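Local atomic coordinates of endo-1,4-beta-mannanase (Eisenia fetida, PDB entry 5Y6T), a protein that probably hydrolyses internal beta-1,4-mannosidic bonds of mannan polysaccharides, as a GH5 family glycoside hydrolase associated with cold adaptation. Residues Lys21-Gly26 / Asp313-Gln318; Ser65-Val70 / Ile295-Gln300; Val105-Asn110 / Gly155-Gly160; Gly350-Asp353 / Gly358-Asp361. All coordinates share one frame; numbering follows the deposited sequence.

Contact 1. Residues Lys21-Gly26 / Asp313-Gln318; sequences KVFMSG and DWAYTQ
Phe-23, just ahead of the strand residues 24-26, reaches to the helix end at Ala-315 and Tyr-316, and every contact between the two segments runs through its side chain. CG stands anti to the backbone nitrogen (chi1 -179°), which carries the ring straight out toward the helix. At the root of the side chain, CB lies 4.1 Å from Tyr-316 CE1. One atom further, CG meets Tyr-316 CD1 at 3.8 Å, and both ring carbons CD1 and CD2 lie close to that same tyrosine carbon, which sits above one face of the phenylalanine, displaced toward its rim. The rings thus make a T-shaped (edge-to-face) pair: the tyrosine edge points at the phenylalanine face, with centroids 5.2 Å apart and planes at 72°. Further out, CE2 comes up to the helix backbone, 3.6 Å from Ala-315 O and close to Tyr-316 CA. CZ, the tip, ends 3.7 Å from Ala-315 CB, which lies at the ring's edge; a residue as small as alanine lets the aromatic tip come close to the helix. A leucine in place of Phe-23 would probably leave the tyrosine edge without an aromatic face to rest on and open a gap beside Ala-315. Tyrosine suits its position because its flank is apolar while its hydroxyl is bonded to Gly-358 O and Asp-353 N. The phenylalanine ring is further enclosed by Leu-348 of helix 338-348 and Ala-323 of strand 322-325, and lies where strand 20-28 of the barrel is covered by helix 308-317.

Contact 2. Residues Ser65-Val70 / Ile295-Gln300; sequences SLRIWV and IGEFSQ
The guanidinium of Arg-67 meets Glu-297 at its edge, while over one of its faces lies the indole of Trp-69, with NE1 3.4 Å above the plane and displaced toward the rim. The indole has Arg-67 NH1 and Glu-297 OE2 at its own edge, the carboxylate oxygen 3.9 Å from Trp-69 CZ2. Arginine and glutamate are joined by a salt bridge, Arg-67 NH1 to Glu-297 OE2 at 3.0 Å. The oxygen accepts through its anti lone pair, and it stands 19° out of the guanidinium plane; the N-H...O angle of 148° makes the bond moderately bent, and the two flat groups are turned 56° apart. Both side chains are extended and cross at about a right angle, each from its own strand. Strands 65-69 and 295-297 approach no closer than 9.3 Å between axes, because they face each other across the interior of a (beta/alpha)8 barrel, the GH5 fold. Family members carry catalytic carboxylates at the C-terminal ends of barrel strands, and the place of Glu-297 is consistent with such a role. A bound Tris molecule, probably from the crystallisation liquor, is hydrogen-bonded to Glu-297 OE2, while OE1 bonds to the hydroxyl of Tyr-268. Arginine suits this buried site because its N-H groups serve many acceptors: NH1 also bonds Asn-28 OD1, and NH2 forms a salt bridge with Glu-163 and a hydrogen bond with Asn-166 OD1.

Contact 3. Residues Val105-Asn110 / Gly155-Gly160; sequences VAYANN and GKVALG
Ala-106 and Tyr-107, near the end of helix 95-108, pack against the turn at Val-157 and Ala-158. Between residues of the two segments the contact is wholly apolar. The methyl of Ala-158 fits against the helix backbone, 3.5 Å from Tyr-107 N, and touches Ala-106 CB at 3.7 Å; with one alanine facing another, the main chains can come to 4.9 Å between Tyr-107 CA and Ala-158 CA. Beside it the tyrosine ring meets Val-157 at a slant, with Val-157 CB 3.8 Å from Tyr-107 CD1, and the CG1 methyl touches Tyr-107 CE1 and CD1. Valine CG1 is anti to its backbone nitrogen (chi1 179°), an orientation that brings this methyl to the ring.

Hydrogen bonds shape each partner separately. Leu-159 N bonds Lys-156 O and closes a type I beta turn that presents Val-157 and Ala-158 to the helix. Asn-109 ND2 folds back onto Val-105 O at 2.9 Å, nearly straight at 169° and from above the carbonyl plane. Asn-110 takes a positive phi, which asparagine tolerates well, and its backbone N bonds Tyr-107 O.

Just before the helical segment, Asp-104 takes a salt bridge from Lys-156 NZ. Val-111 N to Ala-106 O, Asn-110 N to Tyr-107 O and the positive phi form a Schellman motif ending the helix, and the packing is that of a barrel helix against the loop entering the parallel strand 159-163.

Contact 4. Residues Gly350-Asp353 / Gly358-Asp361; sequences GRND and GRID
Asn-352 lays its amide over the backbone of Arg-359, with CG 3.7 Å from Arg-359 CA and the OD1 corner 3.6 Å from Arg-359 CB. Its CG is anti to the backbone nitrogen (chi1 -169°), which turns the group across the partner strand. Asn-352 OD1 bonds Gln-354 NE2; Glu-20 takes Asn-352 ND2 and, as a salt bridge, Arg-359 NH1. Between the main chains, Ile-360 N donates to Arg-351 O at 3.2 Å, nearly along the C=O axis; a water donates a hydrogen bond to the same carbonyl and accepts one from Asp-361 N. Nearer the turn, the bond from Gly-358 N to Asp-353 O is weak. Gly-358 needs to be glycine, since a CB would press on the carbonyl before it, and glycine also suits the positive phi of Gly-350. Asp-361 OD1 receives Gly-350 N at 2.9 Å, on its syn side and 31° out of the carboxylate plane. An alanine at Asp-361 is likely to leave the Gly-350 amide without this acceptor and let the open end of the pair drift apart. Arg-359 runs out extended, its NE meeting Asp-361 O at 2.8 Å from above the carbonyl plane. Ile-360 CG1 lies 3.6 Å from Arg-351 O and near Arg-351 CB, and the side chain also packs on Phe-23 and Tyr-316. Loose pairing about a four-residue connection marks a short, irregular beta hairpin following helix 338-348.

How the contacts relate
Contacts 1, 2 and 3 all reach the large curled sheet of the barrel, in which strands 20-28, 65-72, 112-119 and 159-163 are successive neighbours. Along the chain they are nested: contact 3 lies within the loop closed by contact 2, and that within the loop of contact 1. Contact 4 follows in series. Contact 1 touches both contact 4, about 9 Å away between centres, where Phe-23 packs on Ile-360, and contact 2, about 13 Å away, where Ala-315 meets Ile-295. Contact 2 lies deepest, about 17 Å from contact 3, in the barrel interior by the probable active site, while contacts 1, 3 and 4 join outer parts of the fold.

Contact 1. Residues Lys21-Gly26 / Asp313-Gln318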
# COMPACT_ATOMS: atom_id res chain seq x y z
N LYS A 21 -13.26 11.20 11.73
CA LYS A 21 -11.90 10.68 11.63
C LYS A 21 -11.90 9.19 11.92
O LYS A 21 -12.55 8.70 12.89
CB LYS A 21 -10.94 11.38 12.57
CG LYS A 21 -9.52 10.84 12.51
CD LYS A 21 -8.68 11.45 13.64
CE LYS A 21 -7.23 11.13 13.54
NZ LYS A 21 -6.57 11.85 12.45
N VAL A 22 -11.22 8.45 11.05
CA VAL A 22 -11.15 6.96 11.19
C VAL A 22 -9.69 6.55 11.15
O VAL A 22 -8.88 7.20 10.53
CB VAL A 22 -11.97 6.23 10.09
CG1 VAL A 22 -13.46 6.46 10.35
CG2 VAL A 22 -11.64 6.70 8.68
N PHE A 23 -9.38 5.42 11.78
CA PHE A 23 -8.03 4.89 11.82
C PHE A 23 -8.04 3.49 11.21
O PHE A 23 -8.84 2.68 11.62
CB PHE A 23 -7.59 4.81 13.27
CG PHE A 23 -6.19 4.29 13.48
CD1 PHE A 23 -5.96 2.94 13.60
CD2 PHE A 23 -5.09 5.18 13.49
CE1 PHE A 23 -4.67 2.45 13.79
CE2 PHE A 23 -3.81 4.70 13.71
CZ PHE A 23 -3.61 3.36 13.91
N MET A 24 -7.14 3.19 10.28
CA MET A 24 -7.16 1.88 9.66
C MET A 24 -6.29 0.92 10.49
O MET A 24 -5.06 0.98 10.46
CB MET A 24 -6.58 1.95 8.22
CG MET A 24 -7.34 2.89 7.30
SD MET A 24 -9.00 2.34 6.90
CE MET A 24 -9.97 3.21 8.14
N SER A 25 -6.94 -0.00 11.19
CA SER A 25 -6.27 -0.97 12.02
C SER A 25 -6.45 -2.36 11.45
O SER A 25 -7.56 -2.77 11.28
CB SER A 25 -6.80 -0.94 13.44
OG SER A 25 -6.20 -1.90 14.28
N GLY A 26 -5.38 -3.03 11.07
CA GLY A 26 -5.54 -4.29 10.40
C GLY A 26 -4.25 -4.96 10.05
O GLY A 26 -3.25 -4.75 10.73
N ASP A 313 -0.48 0.70 19.59
CA ASP A 313 -0.79 1.81 20.48
C ASP A 313 -0.11 3.12 20.02
O ASP A 313 -0.69 4.18 20.08
CB ASP A 313 -0.45 1.50 21.97
CG ASP A 313 -1.09 2.51 22.91
OD1 ASP A 313 -2.34 2.40 23.11
OD2 ASP A 313 -0.40 3.47 23.33
N TRP A 314 1.15 3.03 19.65
CA TRP A 314 1.93 4.17 19.24
C TRP A 314 1.27 4.77 18.01
O TRP A 314 1.09 5.95 17.92
CB TRP A 314 3.35 3.75 18.94
CG TRP A 314 4.21 4.91 18.53
CD1 TRP A 314 4.47 5.35 17.28
CD2 TRP A 314 4.88 5.81 19.42
NE1 TRP A 314 5.22 6.51 17.32
CE2 TRP A 314 5.51 6.79 18.64
CE3 TRP A 314 4.99 5.88 20.85
CZ2 TRP A 314 6.30 7.84 19.21
CZ3 TRP A 314 5.75 6.92 21.41
CH2 TRP A 314 6.37 7.92 20.58
N ALA A 315 0.91 3.93 17.03
CA ALA A 315 0.33 4.43 15.79
C ALA A 315 -0.94 5.24 16.08
O ALA A 315 -1.17 6.32 15.54
CB ALA A 315 0.01 3.29 14.88
N TYR A 316 -1.76 4.69 16.96
CA TYR A 316 -3.08 5.24 17.30
C TYR A 316 -2.96 6.57 18.04
O TYR A 316 -3.77 7.49 17.83
CB TYR A 316 -3.94 4.23 18.07
CG TYR A 316 -5.34 4.74 18.26
CD1 TYR A 316 -6.29 4.61 17.23
CD2 TYR A 316 -5.72 5.32 19.43
CE1 TYR A 316 -7.58 5.11 17.36
CE2 TYR A 316 -7.01 5.79 19.60
CZ TYR A 316 -7.94 5.71 18.55
OH TYR A 316 -9.22 6.19 18.65
N THR A 317 -1.97 6.66 18.91
CA THR A 317 -1.91 7.78 19.83
C THR A 317 -0.94 8.90 19.41
O THR A 317 -0.98 9.96 19.99
CB THR A 317 -1.48 7.29 21.22
OG1 THR A 317 -0.20 6.67 21.17
CG2 THR A 317 -2.53 6.32 21.79
N GLN A 318 -0.09 8.64 18.44
CA GLN A 318 0.98 9.60 18.07
C GLN A 318 0.81 10.10 16.64
O GLN A 318 1.82 10.50 15.99
CB GLN A 318 2.33 8.89 18.26
CG GLN A 318 2.58 8.55 19.74
CD GLN A 318 2.68 9.80 20.60
OE1 GLN A 318 3.08 10.83 20.13
NE2 GLN A 318 2.32 9.69 21.90

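Contact 2. Residues Ser65-Val70 / Ile295-Gln300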
# COMPACT_ATOMS: atom_id res chain seq x y z
N SER A 65 -9.54 -3.30 8.53
CA SER A 65 -8.91 -3.09 7.25
C SER A 65 -7.88 -4.13 6.99
O SER A 65 -7.41 -4.85 7.88
CB SER A 65 -8.34 -1.67 7.19
OG SER A 65 -7.44 -1.46 8.28
N LEU A 66 -7.44 -4.15 5.72
CA LEU A 66 -6.42 -5.05 5.27
C LEU A 66 -5.73 -4.52 4.03
O LEU A 66 -6.32 -3.77 3.26
CB LEU A 66 -6.98 -6.48 5.05
CG LEU A 66 -7.92 -6.75 3.90
CD1 LEU A 66 -7.23 -6.93 2.53
CD2 LEU A 66 -8.82 -7.88 4.24
N ARG A 67 -4.51 -4.96 3.82
CA ARG A 67 -3.73 -4.64 2.62
C ARG A 67 -3.38 -5.93 1.90
O ARG A 67 -2.86 -6.85 2.50
CB ARG A 67 -2.46 -3.87 3.01
CG ARG A 67 -1.55 -3.44 1.86
CD ARG A 67 -0.56 -2.41 2.43
NE ARG A 67 0.45 -1.95 1.48
CZ ARG A 67 1.71 -2.41 1.44
NH1 ARG A 67 2.12 -3.46 2.17
NH2 ARG A 67 2.55 -1.82 0.58
N ILE A 68 -3.65 -5.98 0.62
CA ILE A 68 -3.48 -7.20 -0.16
C ILE A 68 -2.84 -6.87 -1.51
O ILE A 68 -3.08 -5.81 -2.14
CB ILE A 68 -4.84 -7.92 -0.38
CG1 ILE A 68 -4.57 -9.32 -0.99
CG2 ILE A 68 -5.84 -7.09 -1.19
CD1 ILE A 68 -5.71 -10.29 -0.74
N TRP A 69 -2.04 -7.79 -2.00
CA TRP A 69 -1.22 -7.56 -3.19
C TRP A 69 -1.73 -8.38 -4.36
O TRP A 69 -2.16 -9.53 -4.16
CB TRP A 69 0.21 -7.94 -2.93
CG TRP A 69 0.97 -7.20 -1.88
CD1 TRP A 69 0.49 -6.27 -0.98
CD2 TRP A 69 2.36 -7.33 -1.61
NE1 TRP A 69 1.52 -5.86 -0.13
CE2 TRP A 69 2.67 -6.49 -0.51
CE3 TRP A 69 3.39 -8.10 -2.16
CZ2 TRP A 69 3.97 -6.39 0.02
CZ3 TRP A 69 4.66 -7.98 -1.65
CH2 TRP A 69 4.95 -7.15 -0.57
N VAL A 70 -1.56 -7.83 -5.55
CA VAL A 70 -2.13 -8.48 -6.76
C VAL A 70 -1.05 -8.89 -7.74
O VAL A 70 -0.69 -10.08 -7.74
CB VAL A 70 -3.22 -7.61 -7.43
CG1 VAL A 70 -3.86 -8.30 -8.62
CG2 VAL A 70 -4.29 -7.16 -6.40
N ILE A 295 1.23 3.71 9.20
CA ILE A 295 2.38 2.82 9.37
C ILE A 295 1.92 1.49 8.72
O ILE A 295 1.35 0.61 9.42
CB ILE A 295 2.79 2.66 10.83
CG1 ILE A 295 2.93 4.03 11.54
CG2 ILE A 295 4.06 1.81 10.90
CD1 ILE A 295 3.48 3.97 12.98
N GLY A 296 2.23 1.35 7.43
CA GLY A 296 1.63 0.33 6.52
C GLY A 296 2.19 -1.08 6.68
O GLY A 296 1.66 -2.03 6.13
N GLU A 297 3.37 -1.19 7.32
CA GLU A 297 3.94 -2.47 7.72
C GLU A 297 4.84 -2.27 8.95
O GLU A 297 5.57 -1.28 9.05
CB GLU A 297 4.85 -3.05 6.67
CG GLU A 297 4.25 -3.43 5.31
CD GLU A 297 5.23 -4.09 4.35
OE1 GLU A 297 6.35 -4.56 4.84
OE2 GLU A 297 4.92 -4.16 3.10
N PHE A 298 4.81 -3.26 9.82
CA PHE A 298 5.72 -3.42 10.97
C PHE A 298 5.41 -4.77 11.55
O PHE A 298 4.40 -5.38 11.24
CB PHE A 298 5.48 -2.36 12.05
CG PHE A 298 4.09 -2.32 12.57
CD1 PHE A 298 3.04 -1.67 11.89
CD2 PHE A 298 3.73 -3.06 13.67
CE1 PHE A 298 1.75 -1.67 12.39
CE2 PHE A 298 2.44 -3.11 14.12
CZ PHE A 298 1.43 -2.46 13.49
N SER A 299 6.25 -5.25 12.48
CA SER A 299 5.91 -6.50 13.13
C SER A 299 6.70 -6.55 14.44
O SER A 299 7.67 -5.80 14.62
CB SER A 299 6.26 -7.68 12.25
OG SER A 299 7.65 -7.83 12.09
N GLN A 300 6.21 -7.38 15.36
CA GLN A 300 6.88 -7.59 16.60
C GLN A 300 8.23 -8.30 16.33
O GLN A 300 9.31 -7.93 16.87
CB GLN A 300 5.96 -8.37 17.55
CG GLN A 300 6.58 -8.56 18.96
CD GLN A 300 5.62 -9.34 19.81
OE1 GLN A 300 4.62 -8.78 20.26
NE2 GLN A 300 5.87 -10.60 20.01

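Contact 3. Residues Val105-Asn110 / Gly155-Gly160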
# COMPACT_ATOMS: atom_id res chain seq x y z
N VAL A 105 -17.41 -9.54 0.26
CA VAL A 105 -17.21 -10.15 1.59
C VAL A 105 -16.69 -9.11 2.60
O VAL A 105 -17.15 -9.02 3.74
CB VAL A 105 -16.38 -11.40 1.51
CG1 VAL A 105 -16.13 -11.96 2.89
CG2 VAL A 105 -17.17 -12.47 0.73
N ALA A 106 -15.76 -8.27 2.13
CA ALA A 106 -15.23 -7.23 3.02
C ALA A 106 -16.35 -6.30 3.45
O ALA A 106 -16.42 -5.92 4.64
CB ALA A 106 -14.11 -6.47 2.32
N TYR A 107 -17.24 -5.93 2.53
CA TYR A 107 -18.34 -5.04 2.90
C TYR A 107 -19.26 -5.66 3.94
O TYR A 107 -19.64 -5.03 4.92
CB TYR A 107 -19.11 -4.67 1.64
CG TYR A 107 -20.35 -3.85 1.86
CD1 TYR A 107 -20.26 -2.57 2.29
CD2 TYR A 107 -21.59 -4.36 1.49
CE1 TYR A 107 -21.42 -1.79 2.47
CE2 TYR A 107 -22.77 -3.58 1.67
CZ TYR A 107 -22.65 -2.31 2.15
OH TYR A 107 -23.78 -1.54 2.35
N ALA A 108 -19.56 -6.93 3.74
CA ALA A 108 -20.42 -7.69 4.65
C ALA A 108 -19.81 -7.78 6.06
O ALA A 108 -20.52 -7.91 7.05
CB ALA A 108 -20.67 -9.07 4.11
N ASN A 109 -18.49 -7.67 6.14
CA ASN A 109 -17.78 -7.68 7.42
C ASN A 109 -17.23 -6.37 7.93
O ASN A 109 -16.49 -6.32 8.89
CB ASN A 109 -16.69 -8.72 7.25
CG ASN A 109 -17.26 -10.12 7.25
OD1 ASN A 109 -17.45 -10.68 8.31
ND2 ASN A 109 -17.45 -10.72 6.07
N ASN A 110 -17.60 -5.28 7.28
CA ASN A 110 -17.15 -3.95 7.64
C ASN A 110 -15.62 -3.76 7.67
O ASN A 110 -15.07 -3.20 8.63
CB ASN A 110 -17.76 -3.49 8.94
CG ASN A 110 -19.27 -3.35 8.83
OD1 ASN A 110 -19.79 -2.56 8.00
ND2 ASN A 110 -20.00 -4.11 9.67
N GLY A 155 -17.73 1.30 -7.41
CA GLY A 155 -18.88 1.38 -6.52
C GLY A 155 -18.82 0.50 -5.28
O GLY A 155 -19.68 0.59 -4.42
N LYS A 156 -17.71 -0.22 -5.11
CA LYS A 156 -17.60 -1.15 -4.00
C LYS A 156 -17.24 -0.33 -2.74
O LYS A 156 -16.18 0.28 -2.62
CB LYS A 156 -16.53 -2.18 -4.28
CG LYS A 156 -16.80 -3.06 -5.46
CD LYS A 156 -17.97 -3.95 -5.23
CE LYS A 156 -18.23 -4.81 -6.45
NZ LYS A 156 -19.46 -5.65 -6.26
N VAL A 157 -18.13 -0.34 -1.77
CA VAL A 157 -17.98 0.47 -0.57
C VAL A 157 -16.80 0.07 0.31
O VAL A 157 -16.20 0.90 0.98
CB VAL A 157 -19.29 0.47 0.23
CG1 VAL A 157 -19.14 1.30 1.48
CG2 VAL A 157 -20.35 1.15 -0.66
N ALA A 158 -16.46 -1.20 0.28
CA ALA A 158 -15.31 -1.71 1.06
C ALA A 158 -13.98 -1.45 0.40
O ALA A 158 -12.94 -1.93 0.94
CB ALA A 158 -15.45 -3.19 1.33
N LEU A 159 -13.95 -0.82 -0.78
CA LEU A 159 -12.65 -0.52 -1.43
C LEU A 159 -12.11 0.72 -0.74
O LEU A 159 -12.57 1.83 -1.01
CB LEU A 159 -12.82 -0.30 -2.90
CG LEU A 159 -11.65 -0.00 -3.84
CD1 LEU A 159 -10.34 -0.52 -3.31
CD2 LEU A 159 -11.94 -0.51 -5.26
N GLY A 160 -11.15 0.55 0.12
CA GLY A 160 -10.58 1.70 0.81
C GLY A 160 -9.66 2.52 -0.04
O GLY A 160 -9.70 3.78 0.03

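Contact 4. Residues Gly350-Asp353 / Gly358-Asp361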
# COMPACT_ATOMS: atom_id res chain seq x y z
N GLY A 350 -12.78 -0.94 19.65
CA GLY A 350 -13.70 -0.10 20.45
C GLY A 350 -13.18 1.30 20.72
O GLY A 350 -13.88 2.08 21.33
N ARG A 351 -11.95 1.64 20.33
CA ARG A 351 -11.45 3.00 20.54
C ARG A 351 -12.08 3.99 19.61
O ARG A 351 -12.36 3.69 18.46
CB ARG A 351 -9.94 3.04 20.46
CG ARG A 351 -9.43 2.11 21.57
CD ARG A 351 -8.05 2.28 22.01
NE ARG A 351 -7.62 1.13 22.81
CZ ARG A 351 -7.68 0.96 24.14
NH1 ARG A 351 -8.19 1.86 24.97
NH2 ARG A 351 -7.12 -0.13 24.66
N ASN A 352 -12.34 5.18 20.14
CA ASN A 352 -12.82 6.26 19.31
C ASN A 352 -12.56 7.56 20.03
O ASN A 352 -13.49 8.18 20.58
CB ASN A 352 -14.32 6.16 18.92
CG ASN A 352 -14.69 7.16 17.84
OD1 ASN A 352 -13.81 7.81 17.26
ND2 ASN A 352 -15.97 7.30 17.57
N ASP A 353 -11.28 7.87 20.09
CA ASP A 353 -10.80 9.19 20.55
C ASP A 353 -10.57 10.04 19.32
O ASP A 353 -9.56 9.88 18.60
CB ASP A 353 -9.56 8.98 21.45
CG ASP A 353 -9.16 10.22 22.26
OD1 ASP A 353 -9.53 11.40 21.87
OD2 ASP A 353 -8.43 9.99 23.29
N GLY A 358 -8.97 8.28 16.14
CA GLY A 358 -10.36 8.30 15.70
C GLY A 358 -11.03 6.91 15.78
O GLY A 358 -10.65 6.04 16.58
N ARG A 359 -12.03 6.72 14.96
CA ARG A 359 -12.92 5.57 15.07
C ARG A 359 -12.26 4.31 14.50
O ARG A 359 -11.76 4.33 13.42
CB ARG A 359 -14.21 5.86 14.32
CG ARG A 359 -15.18 4.71 14.31
CD ARG A 359 -16.56 5.16 13.81
NE ARG A 359 -17.58 4.13 14.00
CZ ARG A 359 -18.90 4.30 13.87
NH1 ARG A 359 -19.42 5.49 13.57
NH2 ARG A 359 -19.72 3.28 14.08
N ILE A 360 -12.26 3.24 15.26
CA ILE A 360 -11.82 1.90 14.89
C ILE A 360 -13.00 1.04 14.45
O ILE A 360 -12.91 0.40 13.38
CB ILE A 360 -11.09 1.19 16.07
CG1 ILE A 360 -9.85 2.00 16.48
CG2 ILE A 360 -10.78 -0.27 15.74
CD1 ILE A 360 -8.67 1.88 15.54
N ASP A 361 -14.13 1.05 15.21
CA ASP A 361 -15.22 0.11 14.90
C ASP A 361 -16.10 0.74 13.83
O ASP A 361 -17.16 1.32 14.10
CB ASP A 361 -16.11 -0.23 16.14
CG ASP A 361 -15.32 -0.90 17.28
OD1 ASP A 361 -14.14 -1.35 17.13
OD2 ASP A 361 -15.86 -0.97 18.38
O HOH W 1 -14.59 2.37 17.66